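Local coordinates for protein exosome complex component Rrp42 (Pyrococcus abyssi, PDB 2PO1) that is probably a non-catalytic subunit of the archaeal exosome, an RNA-degrading complex, and helps to structure the active site of its partner Rrp41, at residues P196-F201 against T225-E230. Sequence-based numbering, arbitrary orientation.
Sequences PVPVTF and TITTDE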
loop_
_atom_site.group_PDB
_atom_site.type_symbol
_atom_site.label_atom_id
_atom_site.label_comp_id
_atom_site.label_asym_id
_atom_site.label_seq_id
_atom_site.Cartn_x
_atom_site.Cartn_y
_atom_site.Cartn_z
ATOM N N PRO C 196 -6.407 15.339 -30.653
ATOM C CA PRO C 196 -7.461 14.390 -30.368
ATOM C C PRO C 196 -8.370 14.937 -29.279
ATOM O O PRO C 196 -7.890 15.557 -28.315
ATOM C CB PRO C 196 -6.688 13.168 -29.846
ATOM C CG PRO C 196 -5.459 13.742 -29.252
ATOM C CD PRO C 196 -5.098 14.827 -30.197
ATOM N N VAL C 197 -9.672 14.724 -29.461
ATOM C CA VAL C 197 -10.710 15.260 -28.593
ATOM C C VAL C 197 -11.631 14.085 -28.356
ATOM O O VAL C 197 -12.086 13.476 -29.321
ATOM C CB VAL C 197 -11.459 16.426 -29.311
ATOM C CG1 VAL C 197 -12.729 16.783 -28.585
ATOM C CG2 VAL C 197 -10.570 17.649 -29.390
ATOM N N PRO C 198 -11.851 13.694 -27.078
ATOM C CA PRO C 198 -12.837 12.613 -26.949
ATOM C C PRO C 198 -14.203 13.223 -27.028
ATOM O O PRO C 198 -14.438 14.330 -26.486
ATOM C CB PRO C 198 -12.614 12.041 -25.543
ATOM C CG PRO C 198 -11.513 12.823 -24.934
ATOM C CD PRO C 198 -11.323 14.105 -25.760
ATOM N N VAL C 199 -15.091 12.545 -27.744
ATOM C CA VAL C 199 -16.473 12.917 -27.629
ATOM C C VAL C 199 -17.232 11.738 -27.063
ATOM O O VAL C 199 -17.052 10.636 -27.527
ATOM C CB VAL C 199 -16.992 13.355 -28.993
ATOM C CG1 VAL C 199 -18.456 13.531 -28.931
ATOM C CG2 VAL C 199 -16.255 14.675 -29.423
ATOM N N THR C 200 -18.085 11.966 -26.074
ATOM C CA THR C 200 -18.674 10.883 -25.311
ATOM C C THR C 200 -20.177 10.968 -25.351
ATOM O O THR C 200 -20.726 12.029 -25.268
ATOM C CB THR C 200 -18.159 10.923 -23.872
ATOM O OG1 THR C 200 -16.796 10.492 -23.866
ATOM C CG2 THR C 200 -18.958 10.057 -23.018
ATOM N N PHE C 201 -20.824 9.833 -25.587
ATOM C CA PHE C 201 -22.290 9.741 -25.650
ATOM C C PHE C 201 -22.787 8.849 -24.532
ATOM O O PHE C 201 -22.155 7.834 -24.231
ATOM C CB PHE C 201 -22.747 9.135 -26.999
ATOM C CG PHE C 201 -22.216 9.878 -28.194
ATOM C CD1 PHE C 201 -20.871 9.749 -28.577
ATOM C CD2 PHE C 201 -23.041 10.731 -28.911
ATOM C CE1 PHE C 201 -20.366 10.482 -29.657
ATOM C CE2 PHE C 201 -22.534 11.457 -30.001
ATOM C CZ PHE C 201 -21.201 11.338 -30.359
ATOM N N THR C 225 -17.175 6.453 -25.848
ATOM C CA THR C 225 -16.326 7.597 -26.117
ATOM C C THR C 225 -15.583 7.293 -27.382
ATOM O O THR C 225 -15.066 6.184 -27.535
ATOM C CB THR C 225 -15.310 7.800 -24.996
ATOM O OG1 THR C 225 -15.978 8.275 -23.820
ATOM C CG2 THR C 225 -14.260 8.786 -25.431
ATOM N N ILE C 226 -15.647 8.244 -28.318
ATOM C CA ILE C 226 -14.887 8.233 -29.565
ATOM C C ILE C 226 -13.929 9.409 -29.565
ATOM O O ILE C 226 -14.361 10.556 -29.503
ATOM C CB ILE C 226 -15.818 8.467 -30.829
ATOM C CG1 ILE C 226 -17.127 7.661 -30.728
ATOM C CG2 ILE C 226 -15.059 8.191 -32.085
ATOM C CD1 ILE C 226 -16.879 6.135 -30.661
ATOM N N THR C 227 -12.642 9.136 -29.685
ATOM C CA THR C 227 -11.650 10.165 -29.729
ATOM C C THR C 227 -11.052 10.263 -31.109
ATOM O O THR C 227 -10.576 9.268 -31.655
ATOM C CB THR C 227 -10.507 9.822 -28.743
ATOM O OG1 THR C 227 -11.066 9.664 -27.456
ATOM C CG2 THR C 227 -9.444 10.918 -28.738
ATOM N N THR C 228 -11.092 11.455 -31.689
ATOM C CA THR C 228 -10.712 11.634 -33.056
ATOM C C THR C 228 -9.820 12.857 -33.158
ATOM O O THR C 228 -9.931 13.764 -32.329
ATOM C CB THR C 228 -11.939 11.813 -33.973
ATOM O OG1 THR C 228 -12.640 12.982 -33.576
ATOM C CG2 THR C 228 -12.856 10.625 -33.844
ATOM N N ASP C 229 -8.960 12.889 -34.183
ATOM C CA ASP C 229 -8.132 14.084 -34.444
ATOM C C ASP C 229 -8.557 14.822 -35.706
ATOM O O ASP C 229 -9.498 14.382 -36.379
ATOM C CB ASP C 229 -6.627 13.757 -34.487
ATOM C CG ASP C 229 -6.267 12.788 -35.577
ATOM O OD1 ASP C 229 -5.280 12.055 -35.355
ATOM O OD2 ASP C 229 -6.921 12.740 -36.662
ATOM N N GLU C 230 -7.838 15.906 -36.022
ATOM C CA GLU C 230 -8.105 16.792 -37.178
ATOM C C GLU C 230 -8.020 16.037 -38.477
ATOM O O GLU C 230 -8.364 16.579 -39.514
ATOM C CB GLU C 230 -6.962 17.793 -37.392
ATOM C CG GLU C 230 -6.526 18.633 -36.279
ATOM C CD GLU C 230 -5.503 17.929 -35.407
ATOM O OE1 GLU C 230 -5.912 17.057 -34.661
ATOM O OE2 GLU C 230 -4.319 18.265 -35.454
HETATM O O HOH W 1 -13.956 12.700 -31.138
#
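Val199 and Ile226 form the tighter of two hydrogen-bonded pairs in an antiparallel ladder. Val199 N reaches Ile226 O at 2.8 Å in a nearly straight bond, and Ile226 N returns to Val199 O at 2.9 Å. The second such pair, Val197 with Thr228, is slacker, its return bond from Thr228 N to Val197 O stretching to 3.3 Å.

The tight side of the ladder bears Pro198, Thr200, Thr225 and Thr227. Pro198 and Thr227 lie side by side, with Pro198 CB 3.4 Å from Thr227 OG1. Thr225 CG2, anti to its backbone N, meets Pro198 CB at 3.6 Å; just before the strand, CB of Pro196 likewise packs on Thr227 CG2. The hydroxyls of Thr200 and Thr225 sit only 2.4 Å apart (OG1 to OG1), too short for the details of that bond to be trusted.

On the other face the direct contacts are sparser: Phe201 CE1 approaches Ile226 CG1 obliquely at 4.4 Å, and a water bridges the two strands. It donates to Val197 O and Ile226 O and accepts from Thr228 OG1, giving both carbonyls a further partner.

The two strands are the inner pair of a four-stranded antiparallel sheet in the second RNase PH-family domain. Helix 152-166 covers the proline-threonine face, where Asp154 bonds Thr200 OG1, while helix 247-275 packs against Phe201, Ile226 and Thr228.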